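Local coordinates for putative type VI secretion protein (Escherichia coli, PDB 6SKI) that probably acts as a phospholipase effector of the type VI secretion system, a toxin of alpha/beta-hydrolase type that binds the TTR domain of the VgrG spike, at residues V340-R345 with I397-G402; T349-K354 with V401-F406. One frame throughout, in Å; residues are numbered along the deposited sequence.

Contact 1: residues V340-R345 with I397-G402; sequences VSDDTR and IQKQVG
Lys399 holds CG between its backbone N and carbonyl carbon, chi1 76°, and bends again at chi3, -53°, so the chain passes obliquely across Val340 and then over the turn that follows. Val340 likewise sets CG2 in the crowded position, against Lys399 CG at 3.7 Å. Beneath them runs an antiparallel ladder: Val340 and Lys399 form a hydrogen-bonded pair, Val340 N to Lys399 O at 2.9 Å and nearly along the C=O axis, with Lys399 N returning to Val340 O in the carbonyl plane. Past Ser341 the strand ends in a type I turn, Ser341 to Thr344, whose two hydroxyls, Ser341 OG and Thr344 OG1, lie 2.7 Å apart in a hydrogen bond. Asp342 N still reaches Ile397 O at 3.0 Å, but from above the carbonyl plane. Beyond Lys399 CD, 3.4 Å from Ser341 O, the ammonium makes weak bonds to two turn carbonyls, Asp342 O at 3.4 Å and Thr344 O at 3.5 Å. Asp342 OD2 adds a long salt bridge, and Glu346 a long, weak ion pair with the same Lys399 NZ. Several loose acceptors thus share one ammonium at the surface, a setting likely to favour its charged form while offsetting the acidic turn.

Contact 2: residues T349-K354 with V401-F406; sequences TRVYRK and VGAAVF
Helix 350-354 runs almost parallel to strand 401-406, their axes 4° apart in direction and 6.9 Å at closest approach, with Tyr352 and Ala403 as the nearest pair of CA atoms and no hydrogen bond between the segments. Val351 carries most of the packing. Its chi1 of -60° sets CG2 between the backbone N and the carbonyl carbon and CG1 beside the N, and it is CG2 that meets the strand. Val351 CG2 touches Val401 CG1 at 3.7 Å, Ala403 CB at 3.8 Å and the carbonyl oxygen of Val401, and so lies over the backbone at Gly402, between the two strand side chains it contacts. Val401 turns CG1 anti to its backbone N, chi1 162°, and the two valines cross obliquely. Beside Val351, on the same side of Val401 CG1, Thr349 lays its CG2 methyl at 4.0 Å, again obliquely. Alternation along the strand turns Val401 and Ala403 to the helix and Ala404 away from it, so the helix packs on one face of the sheet. Here the sheet has three antiparallel strands, and strand 398-409 is the central one, between 328-341 and 376-386; helix 72-85 touches Ala404 and Phe406. At Ala403 the helix backbone itself meets the strand, Ala403 CB facing Val351 O at 3.3 Å and Tyr352 N at 3.7 Å. Tyr352, with CG anti to its backbone N, projects outward from the helix, and its side chain touches Thr379 and Ile381 of the edge strand 376-386. At the helix start Thr349 occupies the N-cap position without a capping bond from its side chain: OG1 instead bonds Glu346 O. Across the helix from the strand, Arg353 holds a salt bridge with Asp348, while Arg350 NE pairs with Glu338 of the other edge strand, 328-341.

Contact 1 and contact 2 succeed one another along strand 398-409, sharing Val401 and Gly402, with centres 13 Å apart. The chain leaves strand 328-341 through the turn of contact 1 and, a few residues later, enters helix 350-362 of contact 2, so edge strand and helix are both brought against the same central strand. Val401 joins the two directly: Val401 CG2 lies 4.1 Å from Val340 CG2, while CG1 serves the helix. Thr344 CG2 also packs on Thr349 OG1 at 4.1 Å. Contact 1 is a surface contact and contact 2 a buried one; their centres lie about 44 and 34 Å from the centre of the chain.

Contact 1: residues V340-R345 with I397-G402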
ATOM      1  N   VAL A 340     -24.246 -21.933  33.487  1.00 67.53           N
ATOM      2  CA  VAL A 340     -24.388 -21.920  34.934  1.00 67.53           C
ATOM      3  C   VAL A 340     -25.867 -22.066  35.275  1.00 67.53           C
ATOM      4  O   VAL A 340     -26.726 -22.150  34.395  1.00 67.53           O
ATOM      5  CB  VAL A 340     -23.812 -20.638  35.569  1.00 67.53           C
ATOM      6  CG1 VAL A 340     -22.298 -20.704  35.625  1.00 67.53           C
ATOM      7  CG2 VAL A 340     -24.271 -19.416  34.799  1.00 67.53           C
ATOM      8  N   SER A 341     -26.158 -22.095  36.572  1.00 70.00           N
ATOM      9  CA  SER A 341     -27.532 -22.172  37.041  1.00 70.00           C
ATOM     10  C   SER A 341     -28.215 -20.820  36.888  1.00 70.00           C
ATOM     11  O   SER A 341     -27.589 -19.771  37.051  1.00 70.00           O
ATOM     12  CB  SER A 341     -27.572 -22.616  38.502  1.00 70.00           C
ATOM     13  OG  SER A 341     -26.462 -22.102  39.217  1.00 70.00           O
ATOM     14  N   ASP A 342     -29.509 -20.851  36.568  1.00 71.40           N
ATOM     15  CA  ASP A 342     -30.244 -19.613  36.344  1.00 71.40           C
ATOM     16  C   ASP A 342     -30.302 -18.742  37.591  1.00 71.40           C
ATOM     17  O   ASP A 342     -30.520 -17.531  37.478  1.00 71.40           O
ATOM     18  CB  ASP A 342     -31.657 -19.924  35.854  1.00 71.40           C
ATOM     19  CG  ASP A 342     -32.180 -18.882  34.888  1.00 71.40           C
ATOM     20  OD1 ASP A 342     -32.555 -19.255  33.757  1.00 71.40           O
ATOM     21  OD2 ASP A 342     -32.216 -17.690  35.254  1.00 71.40           O
ATOM     22  N   ASP A 343     -30.109 -19.324  38.775  1.00 72.81           N
ATOM     23  CA  ASP A 343     -30.078 -18.525  39.994  1.00 72.81           C
ATOM     24  C   ASP A 343     -28.787 -17.724  40.098  1.00 72.81           C
ATOM     25  O   ASP A 343     -28.772 -16.636  40.686  1.00 72.81           O
ATOM     26  CB  ASP A 343     -30.261 -19.427  41.216  1.00 72.81           C
ATOM     27  CG  ASP A 343     -29.156 -20.456  41.356  1.00 72.81           C
ATOM     28  OD1 ASP A 343     -29.434 -21.656  41.149  1.00 72.81           O
ATOM     29  OD2 ASP A 343     -28.015 -20.074  41.688  1.00 72.81           O
ATOM     30  N   THR A 344     -27.695 -18.252  39.547  1.00 72.17           N
ATOM     31  CA  THR A 344     -26.391 -17.607  39.654  1.00 72.17           C
ATOM     32  C   THR A 344     -26.425 -16.199  39.074  1.00 72.17           C
ATOM     33  O   THR A 344     -26.964 -15.971  37.987  1.00 72.17           O
ATOM     34  CB  THR A 344     -25.333 -18.445  38.936  1.00 72.17           C
ATOM     35  OG1 THR A 344     -25.249 -19.737  39.547  1.00 72.17           O
ATOM     36  CG2 THR A 344     -23.972 -17.771  39.009  1.00 72.17           C
ATOM     37  N   ARG A 345     -25.840 -15.253  39.804  1.00 71.60           N
ATOM     38  CA  ARG A 345     -25.763 -13.872  39.350  1.00 71.60           C
ATOM     39  C   ARG A 345     -24.739 -13.760  38.229  1.00 71.60           C
ATOM     40  O   ARG A 345     -23.652 -14.339  38.311  1.00 71.60           O
ATOM     41  CB  ARG A 345     -25.377 -12.949  40.503  1.00 71.60           C
ATOM     42  CG  ARG A 345     -26.094 -13.242  41.802  1.00 71.60           C
ATOM     43  CD  ARG A 345     -25.570 -12.366  42.930  1.00 71.60           C
ATOM     44  NE  ARG A 345     -25.820 -12.946  44.248  1.00 71.60           N
ATOM     45  CZ  ARG A 345     -27.024 -13.098  44.795  1.00 71.60           C
ATOM     46  NH1 ARG A 345     -27.138 -13.640  45.999  1.00 71.60           N
ATOM     47  NH2 ARG A 345     -28.114 -12.701  44.150  1.00 71.60           N
ATOM     48  N   ILE A 397     -32.766 -25.181  36.141  1.00 69.08           N
ATOM     49  CA  ILE A 397     -32.810 -24.328  34.960  1.00 69.08           C
ATOM     50  C   ILE A 397     -31.415 -23.763  34.752  1.00 69.08           C
ATOM     51  O   ILE A 397     -30.691 -23.483  35.712  1.00 69.08           O
ATOM     52  CB  ILE A 397     -33.865 -23.214  35.111  1.00 69.08           C
ATOM     53  CG1 ILE A 397     -35.208 -23.807  35.539  1.00 69.08           C
ATOM     54  CG2 ILE A 397     -34.016 -22.436  33.811  1.00 69.08           C
ATOM     55  CD1 ILE A 397     -36.052 -24.307  34.389  1.00 69.08           C
ATOM     56  N   GLN A 398     -31.017 -23.595  33.494  1.00 69.01           N
ATOM     57  CA  GLN A 398     -29.645 -23.235  33.177  1.00 69.01           C
ATOM     58  C   GLN A 398     -29.600 -22.072  32.196  1.00 69.01           C
ATOM     59  O   GLN A 398     -30.468 -21.920  31.332  1.00 69.01           O
ATOM     60  CB  GLN A 398     -28.881 -24.430  32.602  1.00 69.01           C
ATOM     61  CG  GLN A 398     -28.528 -25.478  33.640  1.00 69.01           C
ATOM     62  CD  GLN A 398     -27.215 -26.165  33.353  1.00 69.01           C
ATOM     63  OE1 GLN A 398     -26.979 -26.642  32.244  1.00 69.01           O
ATOM     64  NE2 GLN A 398     -26.345 -26.217  34.354  1.00 69.01           N
ATOM     65  N   LYS A 399     -28.547 -21.272  32.321  1.00 67.33           N
ATOM     66  CA  LYS A 399     -28.334 -20.117  31.467  1.00 67.33           C
ATOM     67  C   LYS A 399     -26.906 -20.146  30.951  1.00 67.33           C
ATOM     68  O   LYS A 399     -25.991 -20.583  31.650  1.00 67.33           O
ATOM     69  CB  LYS A 399     -28.583 -18.802  32.223  1.00 67.33           C
ATOM     70  CG  LYS A 399     -27.456 -18.429  33.177  1.00 67.33           C
ATOM     71  CD  LYS A 399     -27.931 -17.650  34.384  1.00 67.33           C
ATOM     72  CE  LYS A 399     -28.737 -16.433  33.991  1.00 67.33           C
ATOM     73  NZ  LYS A 399     -28.982 -15.556  35.168  1.00 67.33           N
ATOM     74  N   GLN A 400     -26.718 -19.686  29.725  1.00 64.89           N
ATOM     75  CA  GLN A 400     -25.388 -19.413  29.207  1.00 64.89           C
ATOM     76  C   GLN A 400     -25.092 -17.941  29.447  1.00 64.89           C
ATOM     77  O   GLN A 400     -25.818 -17.069  28.952  1.00 64.89           O
ATOM     78  CB  GLN A 400     -25.271 -19.751  27.723  1.00 64.89           C
ATOM     79  CG  GLN A 400     -23.829 -19.849  27.252  1.00 64.89           C
ATOM     80  CD  GLN A 400     -23.691 -19.774  25.752  1.00 64.89           C
ATOM     81  OE1 GLN A 400     -24.462 -19.091  25.080  1.00 64.89           O
ATOM     82  NE2 GLN A 400     -22.703 -20.474  25.213  1.00 64.89           N
ATOM     83  N   VAL A 401     -24.046 -17.674  30.221  1.00 63.01           N
ATOM     84  CA  VAL A 401     -23.597 -16.325  30.530  1.00 63.01           C
ATOM     85  C   VAL A 401     -22.267 -16.113  29.824  1.00 63.01           C
ATOM     86  O   VAL A 401     -21.315 -16.874  30.030  1.00 63.01           O
ATOM     87  CB  VAL A 401     -23.457 -16.104  32.042  1.00 63.01           C
ATOM     88  CG1 VAL A 401     -22.597 -14.887  32.320  1.00 63.01           C
ATOM     89  CG2 VAL A 401     -24.819 -15.948  32.679  1.00 63.01           C
ATOM     90  N   GLY A 402     -22.216 -15.101  28.980  1.00 59.18           N
ATOM     91  CA  GLY A 402     -20.985 -14.692  28.326  1.00 59.18           C
ATOM     92  C   GLY A 402     -20.625 -13.284  28.748  1.00 59.18           C
ATOM     93  O   GLY A 402     -21.500 -12.460  28.997  1.00 59.18           O
TER

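Contact 2: residues T349-K354 with V401-F406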
ATOM      1  N   THR A 349     -19.744 -14.772  38.015  1.00 67.53           N
ATOM      2  CA  THR A 349     -19.425 -15.811  37.053  1.00 67.53           C
ATOM      3  C   THR A 349     -17.951 -15.705  36.682  1.00 67.53           C
ATOM      4  O   THR A 349     -17.345 -14.636  36.777  1.00 67.53           O
ATOM      5  CB  THR A 349     -20.319 -15.674  35.809  1.00 67.53           C
ATOM      6  OG1 THR A 349     -21.692 -15.728  36.210  1.00 67.53           O
ATOM      7  CG2 THR A 349     -20.083 -16.799  34.836  1.00 67.53           C
ATOM      8  N   ARG A 350     -17.371 -16.834  36.268  1.00 66.09           N
ATOM      9  CA  ARG A 350     -15.966 -16.837  35.872  1.00 66.09           C
ATOM     10  C   ARG A 350     -15.729 -15.921  34.680  1.00 66.09           C
ATOM     11  O   ARG A 350     -14.714 -15.216  34.621  1.00 66.09           O
ATOM     12  CB  ARG A 350     -15.516 -18.259  35.542  1.00 66.09           C
ATOM     13  CG  ARG A 350     -14.047 -18.369  35.177  1.00 66.09           C
ATOM     14  CD  ARG A 350     -13.737 -19.693  34.502  1.00 66.09           C
ATOM     15  NE  ARG A 350     -14.609 -19.952  33.359  1.00 66.09           N
ATOM     16  CZ  ARG A 350     -14.372 -19.514  32.127  1.00 66.09           C
ATOM     17  NH1 ARG A 350     -13.291 -18.790  31.875  1.00 66.09           N
ATOM     18  NH2 ARG A 350     -15.217 -19.798  31.145  1.00 66.09           N
ATOM     19  N   VAL A 351     -16.653 -15.916  33.718  1.00 63.66           N
ATOM     20  CA  VAL A 351     -16.472 -15.096  32.526  1.00 63.66           C
ATOM     21  C   VAL A 351     -16.527 -13.615  32.882  1.00 63.66           C
ATOM     22  O   VAL A 351     -15.778 -12.804  32.326  1.00 63.66           O
ATOM     23  CB  VAL A 351     -17.504 -15.475  31.445  1.00 63.66           C
ATOM     24  CG1 VAL A 351     -17.344 -16.932  31.064  1.00 63.66           C
ATOM     25  CG2 VAL A 351     -18.915 -15.205  31.912  1.00 63.66           C
ATOM     26  N   TYR A 352     -17.397 -13.238  33.822  1.00 63.97           N
ATOM     27  CA  TYR A 352     -17.445 -11.845  34.251  1.00 63.97           C
ATOM     28  C   TYR A 352     -16.166 -11.441  34.965  1.00 63.97           C
ATOM     29  O   TYR A 352     -15.666 -10.329  34.770  1.00 63.97           O
ATOM     30  CB  TYR A 352     -18.646 -11.599  35.158  1.00 63.97           C
ATOM     31  CG  TYR A 352     -18.787 -10.144  35.539  1.00 63.97           C
ATOM     32  CD1 TYR A 352     -19.305  -9.224  34.645  1.00 63.97           C
ATOM     33  CD2 TYR A 352     -18.376  -9.688  36.782  1.00 63.97           C
ATOM     34  CE1 TYR A 352     -19.428  -7.896  34.982  1.00 63.97           C
ATOM     35  CE2 TYR A 352     -18.493  -8.358  37.127  1.00 63.97           C
ATOM     36  CZ  TYR A 352     -19.021  -7.468  36.222  1.00 63.97           C
ATOM     37  OH  TYR A 352     -19.144  -6.139  36.552  1.00 63.97           O
ATOM     38  N   ARG A 353     -15.627 -12.323  35.803  1.00 65.61           N
ATOM     39  CA  ARG A 353     -14.390 -12.009  36.503  1.00 65.61           C
ATOM     40  C   ARG A 353     -13.236 -11.867  35.522  1.00 65.61           C
ATOM     41  O   ARG A 353     -12.399 -10.966  35.661  1.00 65.61           O
ATOM     42  CB  ARG A 353     -14.098 -13.093  37.537  1.00 65.61           C
ATOM     43  CG  ARG A 353     -14.999 -13.023  38.753  1.00 65.61           C
ATOM     44  CD  ARG A 353     -14.583 -14.024  39.812  1.00 65.61           C
ATOM     45  NE  ARG A 353     -15.741 -14.528  40.543  1.00 65.61           N
ATOM     46  CZ  ARG A 353     -16.317 -15.701  40.308  1.00 65.61           C
ATOM     47  NH1 ARG A 353     -15.842 -16.494  39.359  1.00 65.61           N
ATOM     48  NH2 ARG A 353     -17.369 -16.081  41.020  1.00 65.61           N
ATOM     49  N   LYS A 354     -13.201 -12.723  34.501  1.00 62.91           N
ATOM     50  CA  LYS A 354     -12.168 -12.617  33.479  1.00 62.91           C
ATOM     51  C   LYS A 354     -12.306 -11.320  32.696  1.00 62.91           C
ATOM     52  O   LYS A 354     -11.313 -10.631  32.435  1.00 62.91           O
ATOM     53  CB  LYS A 354     -12.238 -13.823  32.545  1.00 62.91           C
ATOM     54  CG  LYS A 354     -11.241 -13.786  31.406  1.00 62.91           C
ATOM     55  CD  LYS A 354      -9.819 -13.752  31.925  1.00 62.91           C
ATOM     56  CE  LYS A 354      -8.830 -14.103  30.829  1.00 62.91           C
ATOM     57  NZ  LYS A 354      -9.299 -15.260  30.019  1.00 62.91           N
ATOM     58  N   VAL A 401     -24.046 -17.674  30.221  1.00 63.01           N
ATOM     59  CA  VAL A 401     -23.597 -16.325  30.530  1.00 63.01           C
ATOM     60  C   VAL A 401     -22.267 -16.113  29.824  1.00 63.01           C
ATOM     61  O   VAL A 401     -21.315 -16.874  30.030  1.00 63.01           O
ATOM     62  CB  VAL A 401     -23.457 -16.104  32.042  1.00 63.01           C
ATOM     63  CG1 VAL A 401     -22.597 -14.887  32.320  1.00 63.01           C
ATOM     64  CG2 VAL A 401     -24.819 -15.948  32.679  1.00 63.01           C
ATOM     65  N   GLY A 402     -22.216 -15.101  28.980  1.00 59.18           N
ATOM     66  CA  GLY A 402     -20.985 -14.692  28.326  1.00 59.18           C
ATOM     67  C   GLY A 402     -20.625 -13.284  28.748  1.00 59.18           C
ATOM     68  O   GLY A 402     -21.500 -12.460  28.997  1.00 59.18           O
ATOM     69  N   ALA A 403     -19.333 -13.024  28.848  1.00 57.58           N
ATOM     70  CA  ALA A 403     -18.840 -11.707  29.208  1.00 57.58           C
ATOM     71  C   ALA A 403     -17.722 -11.311  28.262  1.00 57.58           C
ATOM     72  O   ALA A 403     -16.946 -12.162  27.807  1.00 57.58           O
ATOM     73  CB  ALA A 403     -18.346 -11.667  30.653  1.00 57.58           C
ATOM     74  N   ALA A 404     -17.670 -10.022  27.940  1.00 54.65           N
ATOM     75  CA  ALA A 404     -16.579  -9.476  27.146  1.00 54.65           C
ATOM     76  C   ALA A 404     -16.321  -8.040  27.573  1.00 54.65           C
ATOM     77  O   ALA A 404     -17.090  -7.451  28.330  1.00 54.65           O
ATOM     78  CB  ALA A 404     -16.882  -9.548  25.650  1.00 54.65           C
ATOM     79  N   VAL A 405     -15.212  -7.484  27.102  1.00 52.90           N
ATOM     80  CA  VAL A 405     -14.907  -6.072  27.304  1.00 52.90           C
ATOM     81  C   VAL A 405     -15.256  -5.315  26.031  1.00 52.90           C
ATOM     82  O   VAL A 405     -14.743  -5.627  24.953  1.00 52.90           O
ATOM     83  CB  VAL A 405     -13.435  -5.865  27.683  1.00 52.90           C
ATOM     84  CG1 VAL A 405     -13.182  -4.411  28.010  1.00 52.90           C
ATOM     85  CG2 VAL A 405     -13.081  -6.735  28.856  1.00 52.90           C
ATOM     86  N   PHE A 406     -16.127  -4.322  26.155  1.00 52.00           N
ATOM     87  CA  PHE A 406     -16.613  -3.542  25.028  1.00 52.00           C
ATOM     88  C   PHE A 406     -16.112  -2.108  25.118  1.00 52.00           C
ATOM     89  O   PHE A 406     -16.123  -1.497  26.191  1.00 52.00           O
ATOM     90  CB  PHE A 406     -18.139  -3.548  24.986  1.00 52.00           C
ATOM     91  CG  PHE A 406     -18.706  -3.486  23.603  1.00 52.00           C
ATOM     92  CD1 PHE A 406     -18.495  -4.517  22.708  1.00 52.00           C
ATOM     93  CD2 PHE A 406     -19.452  -2.401  23.198  1.00 52.00           C
ATOM     94  CE1 PHE A 406     -19.018  -4.465  21.438  1.00 52.00           C
ATOM     95  CE2 PHE A 406     -19.972  -2.341  21.927  1.00 52.00           C
ATOM     96  CZ  PHE A 406     -19.757  -3.377  21.049  1.00 52.00           C
TER